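Local atomic coordinates of SusD superfamily protein (Bacteroides fragilis, PDB entry 3L22), a protein that probably binds glycans at the outer membrane, as other SusD-family lipoproteins do, and carries several zinc ions in the crystal. Residues A[50-55]-A[404-409]; A[68-73]-A[413-418]; A[16-21]-A[106-111]; A[20-25]-A[114-119]. All blocks are in the same frame, centred on the assembly; numbering follows the deposited sequence.

Contact 1. Residues A[50-55]-A[404-409]. With ZN (zinc ion), chain F.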
loop_
_atom_site.group_PDB
_atom_site.type_symbol
_atom_site.label_atom_id
_atom_site.label_comp_id
_atom_site.label_asym_id
_atom_site.label_seq_id
_atom_site.Cartn_x
_atom_site.Cartn_y
_atom_site.Cartn_z
ATOM N N ASP A 50 8.639 -0.174 0.283
ATOM C CA ASP A 50 9.642 -0.235 1.336
ATOM C C ASP A 50 11.006 0.135 0.834
ATOM O O ASP A 50 11.740 0.825 1.538
ATOM C CB ASP A 50 9.649 -1.586 2.009
ATOM C CG ASP A 50 8.371 -1.796 2.832
ATOM O OD1 ASP A 50 8.205 -1.059 3.856
ATOM O OD2 ASP A 50 7.510 -2.596 2.399
ATOM N N ASN A 51 11.360 -0.318 -0.365
ATOM C CA ASN A 51 12.631 0.070 -0.970
ATOM C C ASN A 51 12.759 1.577 -1.220
ATOM O O ASN A 51 13.847 2.148 -1.086
ATOM C CB ASN A 51 12.857 -0.693 -2.277
ATOM C CG ASN A 51 13.512 -2.065 -2.045
ATOM O OD1 ASN A 51 14.732 -2.180 -2.096
ATOM N ND2 ASN A 51 12.701 -3.088 -1.748
ATOM N N ARG A 52 11.662 2.234 -1.568
ATOM C CA ARG A 52 11.678 3.683 -1.729
ATOM C C ARG A 52 11.906 4.402 -0.428
ATOM O O ARG A 52 12.523 5.466 -0.427
ATOM C CB ARG A 52 10.430 4.183 -2.471
ATOM C CG ARG A 52 10.489 3.803 -3.935
ATOM C CD ARG A 52 9.276 4.215 -4.795
ATOM N NE ARG A 52 8.855 5.615 -4.723
ATOM C CZ ARG A 52 9.421 6.652 -5.340
ATOM N NH1 ARG A 52 10.507 6.519 -6.104
ATOM N NH2 ARG A 52 8.877 7.864 -5.188
ATOM N N GLY A 53 11.504 3.797 0.673
ATOM C CA GLY A 53 11.707 4.342 1.985
ATOM C C GLY A 53 13.110 4.274 2.564
ATOM O O GLY A 53 14.074 3.939 1.876
ATOM N N ASP A 54 13.181 4.564 3.857
ATOM C CA ASP A 54 14.405 4.832 4.562
ATOM C C ASP A 54 14.544 4.004 5.859
ATOM O O ASP A 54 15.424 4.266 6.694
ATOM C CB ASP A 54 14.446 6.336 4.884
ATOM C CG ASP A 54 13.240 6.792 5.732
ATOM O OD1 ASP A 54 12.388 5.948 6.097
ATOM O OD2 ASP A 54 13.119 8.004 6.009
ATOM N N ASP A 55 13.711 2.980 5.992
ATOM C CA ASP A 55 13.691 2.146 7.195
ATOM C C ASP A 55 14.284 0.757 7.004
ATOM O O ASP A 55 14.632 0.100 7.985
ATOM C CB ASP A 55 12.273 2.086 7.707
ATOM C CG ASP A 55 11.820 3.429 8.271
ATOM O OD1 ASP A 55 12.675 4.159 8.873
ATOM O OD2 ASP A 55 10.624 3.757 8.133
ATOM N N GLU A 404 8.201 15.078 1.255
ATOM C CA GLU A 404 9.460 15.056 1.957
ATOM C C GLU A 404 10.569 14.532 1.074
ATOM O O GLU A 404 10.330 13.774 0.115
ATOM C CB GLU A 404 9.367 14.178 3.216
ATOM C CG GLU A 404 8.355 14.681 4.288
ATOM C CD GLU A 404 8.021 13.656 5.389
ATOM O OE1 GLU A 404 8.629 12.540 5.437
ATOM O OE2 GLU A 404 7.174 14.007 6.251
ATOM N N HIS A 405 11.805 14.907 1.406
ATOM C CA HIS A 405 12.966 14.301 0.766
ATOM C C HIS A 405 13.107 12.836 1.178
ATOM O O HIS A 405 12.870 12.503 2.315
ATOM C CB HIS A 405 14.261 15.019 1.157
ATOM C CG HIS A 405 14.395 16.395 0.594
ATOM N ND1 HIS A 405 15.309 16.718 -0.387
ATOM C CD2 HIS A 405 13.756 17.546 0.905
ATOM C CE1 HIS A 405 15.213 18.006 -0.662
ATOM N NE2 HIS A 405 14.283 18.530 0.111
ATOM N N PHE A 406 13.528 11.994 0.248
ATOM C CA PHE A 406 13.970 10.656 0.560
ATOM C C PHE A 406 15.434 10.792 0.947
ATOM O O PHE A 406 16.280 11.113 0.084
ATOM C CB PHE A 406 13.849 9.753 -0.662
ATOM C CG PHE A 406 12.435 9.476 -1.077
ATOM C CD1 PHE A 406 11.785 10.302 -1.994
ATOM C CD2 PHE A 406 11.758 8.396 -0.559
ATOM C CE1 PHE A 406 10.468 10.000 -2.398
ATOM C CE2 PHE A 406 10.460 8.115 -0.930
ATOM C CZ PHE A 406 9.819 8.918 -1.855
ATOM N N ILE A 407 15.719 10.576 2.227
ATOM C CA ILE A 407 17.067 10.745 2.782
ATOM C C ILE A 407 17.548 9.459 3.411
ATOM O O ILE A 407 16.962 8.972 4.401
ATOM C CB ILE A 407 17.127 11.905 3.820
ATOM C CG1 ILE A 407 16.663 13.207 3.153
ATOM C CG2 ILE A 407 18.588 12.047 4.427
ATOM C CD1 ILE A 407 16.669 14.471 4.075
ATOM N N LYS A 408 18.583 8.880 2.816
ATOM C CA LYS A 408 19.110 7.612 3.298
ATOM C C LYS A 408 20.628 7.743 3.537
ATOM O O LYS A 408 21.417 7.682 2.609
ATOM C CB LYS A 408 18.768 6.463 2.318
ATOM C CG LYS A 408 17.382 6.600 1.668
ATOM C CD LYS A 408 17.049 5.429 0.760
ATOM C CE LYS A 408 15.769 5.684 -0.049
ATOM N NZ LYS A 408 15.252 4.484 -0.755
ATOM N N VAL A 409 21.008 7.905 4.798
ATOM C CA VAL A 409 22.385 8.182 5.182
ATOM C C VAL A 409 23.042 6.827 5.392
ATOM O O VAL A 409 22.720 6.103 6.319
ATOM C CB VAL A 409 22.514 9.045 6.452
ATOM C CG1 VAL A 409 24.013 9.147 6.884
ATOM C CG2 VAL A 409 21.862 10.449 6.256
HETATM ZN ZN ZN F . 13.946 20.201 -0.559
HETATM O O HOH W 1 13.451 9.857 3.814
HETATM O O HOH W 2 15.297 9.469 6.389
HETATM O O HOH W 3 13.693 20.811 1.508
#

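Contact 2. Residues A[68-73]-A[413-418]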
loop_
_atom_site.group_PDB
_atom_site.type_symbol
_atom_site.label_atom_id
_atom_site.label_comp_id
_atom_site.label_asym_id
_atom_site.label_seq_id
_atom_site.Cartn_x
_atom_site.Cartn_y
_atom_site.Cartn_z
ATOM N N ASN A 68 17.812 -0.696 -7.967
ATOM C CA ASN A 68 17.576 0.630 -8.544
ATOM C C ASN A 68 16.403 1.383 -7.898
ATOM O O ASN A 68 16.419 2.616 -7.850
ATOM C CB ASN A 68 17.368 0.580 -10.062
ATOM C CG ASN A 68 18.646 0.831 -10.848
ATOM O OD1 ASN A 68 19.672 1.251 -10.304
ATOM N ND2 ASN A 68 18.581 0.583 -12.155
ATOM N N THR A 69 15.409 0.661 -7.395
ATOM C CA THR A 69 14.338 1.311 -6.657
ATOM C C THR A 69 14.873 1.892 -5.371
ATOM O O THR A 69 14.602 3.058 -5.061
ATOM C CB THR A 69 13.177 0.367 -6.359
ATOM O OG1 THR A 69 12.609 -0.041 -7.595
ATOM C CG2 THR A 69 12.109 1.082 -5.478
ATOM N N TYR A 70 15.650 1.101 -4.628
ATOM C CA TYR A 70 16.205 1.555 -3.350
ATOM C C TYR A 70 17.091 2.792 -3.524
ATOM O O TYR A 70 17.015 3.746 -2.752
ATOM C CB TYR A 70 17.017 0.462 -2.641
ATOM C CG TYR A 70 17.629 1.027 -1.346
ATOM C CD1 TYR A 70 16.830 1.251 -0.213
ATOM C CD2 TYR A 70 18.982 1.369 -1.269
ATOM C CE1 TYR A 70 17.359 1.826 0.950
ATOM C CE2 TYR A 70 19.529 1.932 -0.103
ATOM C CZ TYR A 70 18.712 2.164 0.998
ATOM O OH TYR A 70 19.242 2.719 2.137
ATOM N N ASN A 71 17.923 2.741 -4.557
ATOM C CA ASN A 71 18.851 3.819 -4.882
ATOM C C ASN A 71 18.221 4.997 -5.607
ATOM O O ASN A 71 18.923 5.937 -5.983
ATOM C CB ASN A 71 19.995 3.252 -5.714
ATOM C CG ASN A 71 20.965 2.446 -4.902
ATOM O OD1 ASN A 71 21.105 2.628 -3.686
ATOM N ND2 ASN A 71 21.704 1.571 -5.588
HETATM N N MSE A 72 16.908 4.975 -5.790
HETATM C CA MSE A 72 16.197 6.109 -6.399
HETATM C C MSE A 72 16.778 6.377 -7.788
HETATM O O MSE A 72 17.077 7.510 -8.154
HETATM C CB MSE A 72 16.247 7.369 -5.520
HETATM C CG MSE A 72 15.830 7.148 -4.105
HETATM SE SE MSE A 72 13.994 6.526 -3.890
HETATM C CE MSE A 72 13.058 8.166 -4.356
ATOM N N ASN A 73 16.893 5.302 -8.565
ATOM C CA ASN A 73 17.570 5.358 -9.837
ATOM C C ASN A 73 16.793 4.624 -10.930
ATOM O O ASN A 73 17.389 4.158 -11.871
ATOM C CB ASN A 73 18.975 4.766 -9.693
ATOM C CG ASN A 73 19.887 5.121 -10.855
ATOM O OD1 ASN A 73 19.909 6.261 -11.300
ATOM N ND2 ASN A 73 20.637 4.142 -11.354
ATOM N N GLU A 413 27.783 6.615 1.311
ATOM C CA GLU A 413 27.051 7.500 0.438
ATOM C C GLU A 413 25.708 7.842 1.089
ATOM O O GLU A 413 25.190 7.056 1.895
ATOM C CB GLU A 413 26.854 6.864 -0.914
ATOM C CG GLU A 413 25.954 7.653 -1.825
ATOM N N THR A 414 25.188 9.025 0.788
ATOM C CA THR A 414 23.853 9.418 1.220
ATOM C C THR A 414 22.975 9.681 0.008
ATOM O O THR A 414 23.361 10.429 -0.873
ATOM C CB THR A 414 23.923 10.668 2.126
ATOM O OG1 THR A 414 24.532 10.284 3.341
ATOM C CG2 THR A 414 22.526 11.264 2.445
ATOM N N ILE A 415 21.817 9.034 -0.021
ATOM C CA ILE A 415 20.765 9.296 -0.954
ATOM C C ILE A 415 19.929 10.446 -0.421
ATOM O O ILE A 415 19.522 10.439 0.740
ATOM C CB ILE A 415 19.903 8.036 -1.157
ATOM C CG1 ILE A 415 20.761 6.934 -1.795
ATOM C CG2 ILE A 415 18.687 8.306 -2.073
ATOM C CD1 ILE A 415 20.195 5.533 -1.596
ATOM N N ASN A 416 19.729 11.468 -1.245
ATOM C CA ASN A 416 18.962 12.653 -0.854
ATOM C C ASN A 416 18.247 13.184 -2.081
ATOM O O ASN A 416 18.835 13.920 -2.899
ATOM C CB ASN A 416 19.889 13.723 -0.219
ATOM C CG ASN A 416 19.105 14.910 0.388
ATOM O OD1 ASN A 416 17.909 15.022 0.220
ATOM N ND2 ASN A 416 19.799 15.786 1.077
ATOM N N VAL A 417 16.988 12.783 -2.230
ATOM C CA VAL A 417 16.217 13.077 -3.434
ATOM C C VAL A 417 14.939 13.777 -3.020
ATOM O O VAL A 417 14.180 13.283 -2.168
ATOM C CB VAL A 417 15.916 11.784 -4.237
ATOM C CG1 VAL A 417 15.171 12.114 -5.575
ATOM C CG2 VAL A 417 17.211 11.048 -4.535
ATOM N N GLY A 418 14.712 14.942 -3.605
ATOM C CA GLY A 418 13.556 15.777 -3.275
ATOM C C GLY A 418 12.647 16.029 -4.454
ATOM O O GLY A 418 12.965 15.648 -5.579
#

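Contact 3. Residues A[16-21]-A[106-111]. With ZN (zinc ion), chain C; EDO (1,2-ethanediol), chain X.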
loop_
_atom_site.group_PDB
_atom_site.type_symbol
_atom_site.label_atom_id
_atom_site.label_comp_id
_atom_site.label_asym_id
_atom_site.label_seq_id
_atom_site.Cartn_x
_atom_site.Cartn_y
_atom_site.Cartn_z
ATOM N N THR A 16 -23.001 -16.615 -17.381
ATOM C CA THR A 16 -24.253 -17.350 -17.394
ATOM C C THR A 16 -24.665 -17.785 -15.995
ATOM O O THR A 16 -25.733 -18.293 -15.836
ATOM C CB THR A 16 -24.123 -18.609 -18.267
ATOM O OG1 THR A 16 -23.047 -19.388 -17.761
ATOM C CG2 THR A 16 -23.820 -18.244 -19.707
ATOM N N SER A 17 -23.819 -17.608 -14.985
ATOM C CA SER A 17 -24.174 -18.019 -13.615
ATOM C C SER A 17 -23.414 -17.207 -12.611
ATOM O O SER A 17 -22.380 -16.627 -12.953
ATOM C CB SER A 17 -23.808 -19.471 -13.371
ATOM O OG SER A 17 -22.409 -19.610 -13.366
ATOM N N PRO A 18 -23.915 -17.166 -11.369
ATOM C CA PRO A 18 -23.213 -16.426 -10.320
ATOM C C PRO A 18 -21.804 -16.958 -10.078
ATOM O O PRO A 18 -20.902 -16.165 -9.858
ATOM C CB PRO A 18 -24.076 -16.672 -9.071
ATOM C CG PRO A 18 -25.432 -16.986 -9.579
ATOM C CD PRO A 18 -25.240 -17.658 -10.915
ATOM N N THR A 19 -21.599 -18.276 -10.139
ATOM C CA THR A 19 -20.272 -18.798 -9.867
ATOM C C THR A 19 -19.284 -18.328 -10.970
ATOM O O THR A 19 -18.134 -18.038 -10.677
ATOM C CB THR A 19 -20.210 -20.329 -9.630
ATOM O OG1 THR A 19 -20.392 -21.015 -10.848
ATOM C CG2 THR A 19 -21.276 -20.819 -8.651
ATOM N N ARG A 20 -19.739 -18.172 -12.208
ATOM C CA ARG A 20 -18.862 -17.587 -13.265
ATOM C C ARG A 20 -18.534 -16.106 -13.037
ATOM O O ARG A 20 -17.411 -15.693 -13.214
ATOM C CB ARG A 20 -19.458 -17.767 -14.650
ATOM C CG ARG A 20 -19.284 -19.209 -15.123
ATOM C CD ARG A 20 -19.559 -19.316 -16.568
ATOM N NE ARG A 20 -19.217 -20.626 -17.104
ATOM C CZ ARG A 20 -19.419 -20.980 -18.368
ATOM N NH1 ARG A 20 -19.963 -20.121 -19.241
ATOM N NH2 ARG A 20 -19.071 -22.198 -18.766
ATOM N N ILE A 21 -19.506 -15.334 -12.583
ATOM C CA ILE A 21 -19.247 -13.933 -12.207
ATOM C C ILE A 21 -18.198 -13.875 -11.091
ATOM O O ILE A 21 -17.185 -13.173 -11.171
ATOM C CB ILE A 21 -20.531 -13.200 -11.746
ATOM C CG1 ILE A 21 -21.564 -13.132 -12.898
ATOM C CG2 ILE A 21 -20.156 -11.777 -11.254
ATOM C CD1 ILE A 21 -23.011 -12.727 -12.436
ATOM N N ARG A 106 -27.274 -8.735 -15.302
ATOM C CA ARG A 106 -27.930 -8.189 -14.116
ATOM C C ARG A 106 -28.800 -9.193 -13.398
ATOM O O ARG A 106 -28.744 -9.272 -12.174
ATOM C CB ARG A 106 -28.743 -6.929 -14.508
ATOM C CG ARG A 106 -29.183 -6.067 -13.364
ATOM C CD ARG A 106 -29.828 -4.787 -13.865
ATOM N NE ARG A 106 -28.863 -3.740 -14.185
ATOM C CZ ARG A 106 -28.258 -2.968 -13.286
ATOM N NH1 ARG A 106 -28.512 -3.110 -11.982
ATOM N NH2 ARG A 106 -27.412 -2.036 -13.696
ATOM N N GLU A 107 -29.582 -9.993 -14.136
ATOM C CA GLU A 107 -30.434 -11.008 -13.512
ATOM C C GLU A 107 -29.701 -12.155 -12.949
ATOM O O GLU A 107 -30.091 -12.663 -11.895
ATOM C CB GLU A 107 -31.400 -11.637 -14.499
ATOM C CG GLU A 107 -32.390 -10.694 -14.960
ATOM C CD GLU A 107 -33.518 -11.340 -15.712
ATOM O OE1 GLU A 107 -33.528 -12.553 -15.996
ATOM O OE2 GLU A 107 -34.443 -10.585 -15.985
ATOM N N VAL A 108 -28.685 -12.629 -13.667
ATOM C CA VAL A 108 -27.826 -13.688 -13.130
ATOM C C VAL A 108 -27.202 -13.249 -11.801
ATOM O O VAL A 108 -27.209 -14.014 -10.848
ATOM C CB VAL A 108 -26.750 -14.138 -14.171
ATOM C CG1 VAL A 108 -25.704 -15.027 -13.537
ATOM C CG2 VAL A 108 -27.445 -14.883 -15.304
ATOM N N ALA A 109 -26.720 -12.012 -11.719
ATOM C CA ALA A 109 -26.149 -11.496 -10.469
ATOM C C ALA A 109 -27.184 -11.357 -9.339
ATOM O O ALA A 109 -26.830 -11.501 -8.188
ATOM C CB ALA A 109 -25.449 -10.162 -10.707
ATOM N N GLY A 110 -28.458 -11.118 -9.673
ATOM C CA GLY A 110 -29.519 -10.998 -8.661
ATOM C C GLY A 110 -29.209 -9.912 -7.625
ATOM O O GLY A 110 -28.690 -8.859 -7.969
ATOM N N GLU A 111 -29.449 -10.203 -6.353
ATOM C CA GLU A 111 -29.306 -9.218 -5.268
ATOM C C GLU A 111 -27.852 -8.816 -5.012
ATOM O O GLU A 111 -27.591 -7.852 -4.353
ATOM C CB GLU A 111 -29.909 -9.758 -3.961
ATOM C CG GLU A 111 -29.126 -10.931 -3.328
ATOM C CD GLU A 111 -29.764 -11.460 -2.043
ATOM O OE1 GLU A 111 -30.506 -10.717 -1.376
ATOM O OE2 GLU A 111 -29.483 -12.620 -1.683
HETATM ZN ZN ZN C . -35.698 -11.701 -17.328
HETATM C C1 EDO X . -33.671 -8.097 -17.964
HETATM O O1 EDO X . -33.847 -8.009 -16.534
HETATM C C2 EDO X . -32.260 -8.543 -18.346
HETATM O O2 EDO X . -32.264 -9.751 -19.118
#

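Contact 4. Residues A[20-25]-A[114-119]. With ZN (zinc ion), chain G; ZN (zinc ion), chain B.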
loop_
_atom_site.group_PDB
_atom_site.type_symbol
_atom_site.label_atom_id
_atom_site.label_comp_id
_atom_site.label_asym_id
_atom_site.label_seq_id
_atom_site.Cartn_x
_atom_site.Cartn_y
_atom_site.Cartn_z
ATOM N N ARG A 20 -19.739 -18.172 -12.208
ATOM C CA ARG A 20 -18.862 -17.587 -13.265
ATOM C C ARG A 20 -18.534 -16.106 -13.037
ATOM O O ARG A 20 -17.411 -15.693 -13.214
ATOM C CB ARG A 20 -19.458 -17.767 -14.650
ATOM C CG ARG A 20 -19.284 -19.209 -15.123
ATOM C CD ARG A 20 -19.559 -19.316 -16.568
ATOM N NE ARG A 20 -19.217 -20.626 -17.104
ATOM C CZ ARG A 20 -19.419 -20.980 -18.368
ATOM N NH1 ARG A 20 -19.963 -20.121 -19.241
ATOM N NH2 ARG A 20 -19.071 -22.198 -18.766
ATOM N N ILE A 21 -19.506 -15.334 -12.583
ATOM C CA ILE A 21 -19.247 -13.933 -12.207
ATOM C C ILE A 21 -18.198 -13.875 -11.091
ATOM O O ILE A 21 -17.185 -13.173 -11.171
ATOM C CB ILE A 21 -20.531 -13.200 -11.746
ATOM C CG1 ILE A 21 -21.564 -13.132 -12.898
ATOM C CG2 ILE A 21 -20.156 -11.777 -11.254
ATOM C CD1 ILE A 21 -23.011 -12.727 -12.436
ATOM N N GLU A 22 -18.419 -14.665 -10.065
ATOM C CA GLU A 22 -17.532 -14.651 -8.936
ATOM C C GLU A 22 -16.128 -15.176 -9.258
ATOM O O GLU A 22 -15.192 -14.674 -8.705
ATOM C CB GLU A 22 -18.149 -15.420 -7.779
ATOM C CG GLU A 22 -19.300 -14.643 -7.214
ATOM C CD GLU A 22 -20.092 -15.384 -6.154
ATOM O OE1 GLU A 22 -19.594 -16.408 -5.686
ATOM O OE2 GLU A 22 -21.199 -14.921 -5.786
ATOM N N ALA A 23 -15.996 -16.160 -10.156
ATOM C CA ALA A 23 -14.687 -16.619 -10.566
ATOM C C ALA A 23 -13.908 -15.469 -11.202
ATOM O O ALA A 23 -12.712 -15.310 -10.961
ATOM C CB ALA A 23 -14.790 -17.826 -11.583
ATOM N N THR A 24 -14.582 -14.685 -12.037
ATOM C CA THR A 24 -13.934 -13.549 -12.690
ATOM C C THR A 24 -13.633 -12.480 -11.678
ATOM O O THR A 24 -12.556 -11.897 -11.722
ATOM C CB THR A 24 -14.769 -13.002 -13.842
ATOM O OG1 THR A 24 -15.123 -14.094 -14.687
ATOM C CG2 THR A 24 -14.008 -11.973 -14.657
ATOM N N LEU A 25 -14.530 -12.265 -10.723
ATOM C CA LEU A 25 -14.285 -11.278 -9.655
ATOM C C LEU A 25 -13.050 -11.652 -8.836
ATOM O O LEU A 25 -12.155 -10.812 -8.597
ATOM C CB LEU A 25 -15.495 -11.155 -8.714
ATOM C CG LEU A 25 -15.390 -10.248 -7.485
ATOM C CD1 LEU A 25 -15.005 -8.890 -7.880
ATOM C CD2 LEU A 25 -16.701 -10.219 -6.723
ATOM N N ASP A 114 -24.788 -5.146 -6.939
ATOM C CA ASP A 114 -24.101 -3.950 -6.460
ATOM C C ASP A 114 -22.810 -4.248 -5.721
ATOM O O ASP A 114 -21.826 -3.536 -5.883
ATOM C CB ASP A 114 -25.005 -3.121 -5.537
ATOM C CG ASP A 114 -26.193 -2.521 -6.271
ATOM O OD1 ASP A 114 -26.085 -2.273 -7.528
ATOM O OD2 ASP A 114 -27.227 -2.309 -5.577
ATOM N N ARG A 115 -22.802 -5.304 -4.924
ATOM C CA ARG A 115 -21.590 -5.705 -4.276
ATOM C C ARG A 115 -20.503 -6.041 -5.279
ATOM O O ARG A 115 -19.348 -5.680 -5.065
ATOM C CB ARG A 115 -21.822 -6.888 -3.376
ATOM C CG ARG A 115 -20.529 -7.330 -2.673
ATOM C CD ARG A 115 -20.752 -8.379 -1.586
ATOM N NE ARG A 115 -21.500 -7.834 -0.460
ATOM C CZ ARG A 115 -21.792 -8.502 0.650
ATOM N NH1 ARG A 115 -21.346 -9.758 0.850
ATOM N NH2 ARG A 115 -22.509 -7.894 1.590
ATOM N N TYR A 116 -20.845 -6.787 -6.319
ATOM C CA TYR A 116 -19.842 -7.162 -7.332
ATOM C C TYR A 116 -19.250 -5.926 -8.032
ATOM O O TYR A 116 -18.028 -5.823 -8.221
ATOM C CB TYR A 116 -20.442 -8.092 -8.391
ATOM C CG TYR A 116 -20.946 -9.450 -7.939
ATOM C CD1 TYR A 116 -20.386 -10.145 -6.868
ATOM C CD2 TYR A 116 -21.993 -10.057 -8.623
ATOM C CE1 TYR A 116 -20.887 -11.419 -6.513
ATOM C CE2 TYR A 116 -22.498 -11.294 -8.263
ATOM C CZ TYR A 116 -21.936 -11.971 -7.225
ATOM O OH TYR A 116 -22.469 -13.200 -6.940
ATOM N N VAL A 117 -20.122 -4.968 -8.373
ATOM C CA VAL A 117 -19.673 -3.719 -8.984
ATOM C C VAL A 117 -18.754 -2.973 -8.042
ATOM O O VAL A 117 -17.702 -2.512 -8.418
ATOM C CB VAL A 117 -20.863 -2.779 -9.340
ATOM C CG1 VAL A 117 -20.386 -1.343 -9.732
ATOM C CG2 VAL A 117 -21.720 -3.384 -10.482
ATOM N N GLN A 118 -19.168 -2.826 -6.808
ATOM C CA GLN A 118 -18.435 -1.971 -5.874
ATOM C C GLN A 118 -17.082 -2.621 -5.495
ATOM O O GLN A 118 -16.070 -1.940 -5.322
ATOM C CB GLN A 118 -19.335 -1.679 -4.663
ATOM C CG GLN A 118 -20.509 -0.757 -5.033
ATOM C CD GLN A 118 -21.507 -0.563 -3.904
ATOM O OE1 GLN A 118 -21.216 -0.895 -2.757
ATOM N NE2 GLN A 118 -22.719 -0.073 -4.235
ATOM N N GLU A 119 -17.052 -3.946 -5.442
ATOM C CA GLU A 119 -15.785 -4.657 -5.222
ATOM C C GLU A 119 -14.823 -4.471 -6.380
ATOM O O GLU A 119 -13.634 -4.202 -6.166
ATOM C CB GLU A 119 -15.981 -6.164 -4.983
ATOM C CG GLU A 119 -16.471 -6.434 -3.568
ATOM C CD GLU A 119 -16.425 -7.929 -3.200
ATOM O OE1 GLU A 119 -15.601 -8.721 -3.766
ATOM O OE2 GLU A 119 -17.242 -8.291 -2.334
HETATM ZN ZN ZN G . -28.290 -2.008 -8.121
HETATM ZN ZN ZN B . -17.105 -10.324 -1.984
HETATM O O HOH W 4 -29.137 -0.385 -6.484
HETATM O O HOH W 5 -17.659 -10.262 -0.117
HETATM O O HOH W 6 -18.722 -11.334 -3.185
HETATM O O HOH W 7 -27.718 -1.506 -9.783
HETATM O O HOH W 8 -29.210 -4.272 -7.797
#

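Contact 1. Residues A[50-55]-A[404-409]
The ammonium of K408 reaches the end of helix 44-52 and gathers backbone oxygens there. K408 NZ donates to G53 O at 2.9 Å, tilted 28° from that carbonyl's plane, and makes a weak bond to R52 O at the same length; N51 O lies 2.7 Å from NZ. Y70 O takes a further hydrogen bond from NZ, so several main-chain carbonyls lie close to this buried charge and would be expected to stabilise it. The lysine chain is extended beyond CG, which carries the nitrogen across from the strand. Beside it the F406 ring meets both ends of R52: F406 CD2 lies 3.0 Å from R52 O, while R52 NH2 approaches F406 CZ at 3.6 Å, the two planes 61° apart. R52 NH2 is hydrogen-bonded to Y424 O. Elsewhere in the contact, a water links D54 OD2 to I407 N, and R395 forms a salt bridge with D54. Helix 395-401 packs against R52, D54 and F406, while strand 414-417 pairs with strand 406-409 along its edge.

Contact 2. Residues A[68-73]-A[413-418]
M72 leaves helix 67-70 through a Schellman motif, with positive phi (58°) and with N73 N bonded to N68 O at 2.8 Å, and this turn directs its side chain at strand 414-417, where I415 and V417 point back. The selenomethionine touches both with the start of its chain: M72 CG meets I415 CG2 at 3.7 Å, and M72 CB lies 3.9 Å from V417 CG2. Because chi2 (-61°) and chi3 (-72°) both bend, the chain folds instead of extending, and the M72 side chain also packs on R52 and F406. The other branch of I415 runs toward the helix end. There I415 CD1 lies 3.7 Å from N71 OD1 and 4.0 Å from Y70 CE2, crossing the tyrosine side chain obliquely. The Y70 ring also has a cation-pi partner in K408 of the adjoining strand 406-409. No hydrogen bond joins the two segments: between them the contact is chiefly apolar, I415 and V417 on M72, and the polar link to the sheet comes from K408 NZ to Y70 O.

Contact 3. Residues A[16-21]-A[106-111]
A single methyl group, V108 CG1, is pressed against the main chain of S17 and P18 just where helix 18-33 begins. It lies 3.3 Å from S17 C and 3.5 Å from P18 N, closer to the peptide link than to the side chains around it. CG1 is anti to the backbone N of V108 (chi1 169°), a setting that points it at this link, while V108 CG2 lies 3.9 Å from T16 O. P18 crosses V108 at about a right angle, its CD 3.7 Å from V108 CG1. From one turn further on, I21 CD1 approaches the same methyl at 3.7 Å and A109 CB at 3.9 Å, and F98 and L102 of helix 79-103 pack on I21 as well. On the same short helix as V108, E107 OE2 binds a zinc ion. S17 is the N-cap of helix 18-33: S17 OG accepts from R20 N at 3.2 Å. The arrangement is thus a capped helix start whose first turn rests on the short helix 106-109.

Contact 4. Residues A[20-25]-A[114-119]
Y116 sets its CG anti to its own carbonyl carbon (chi1 -63°), and E22 does the same with the chain extended beyond CG, an arrangement that brings phenol and carboxylate together between two helices. Y116 OH donates to E22 OE2 in a very short hydrogen bond of 2.4 Å, a length too short to be taken literally at this resolution. The oxygen comes in at the ring edge, near its plane, although the carboxylate plane is turned 68° from that of the ring. Over one face of the same ring lies I21 CG2, 4.0 Å from the centroid, in a CH-pi contact. Helix 20-25 and helix 114-119 run nearly parallel, at 16° with their axes 11.2 Å apart, consistent with the TPR-like helical packing of the SusD family, and Y116 projects between them. L102 of helix 79-103 packs against Y116. One turn further along, L25 CD2 meets Y116 CD1 at 3.7 Å and E119 OE1 at 3.5 Å. That carboxylate faces two ways: Y29 OH is hydrogen-bonded to OE1, while E119 OE2 binds zinc at 2.1 Å with H197 and two waters completing the site. At the start of the segment, D114 OD1 holds another zinc ion at 2.3 Å, where waters supply the other ligands.

How the contacts relate
The four contacts form two pairs on opposite sides of the chain's centre. Contacts 1 and 2 have centres 8 Å apart and share a two-stranded antiparallel sheet: K408 N is probably hydrogen-bonded to I415 O at 2.8 Å. Contacts 3 and 4, with centres 9 Å apart, both use helix 18-33 and have I21 in common; A109 CB also touches Y116 CE2 at 4.0 Å. Between the pairs the nearest approach, contact 1 to contact 4, is about 23 Å between nearest atoms. Zinc accompanies both groups, through H405 in contact 1 and through E107, D114 and E119 in contacts 3 and 4. Both pairs join segments distant in sequence.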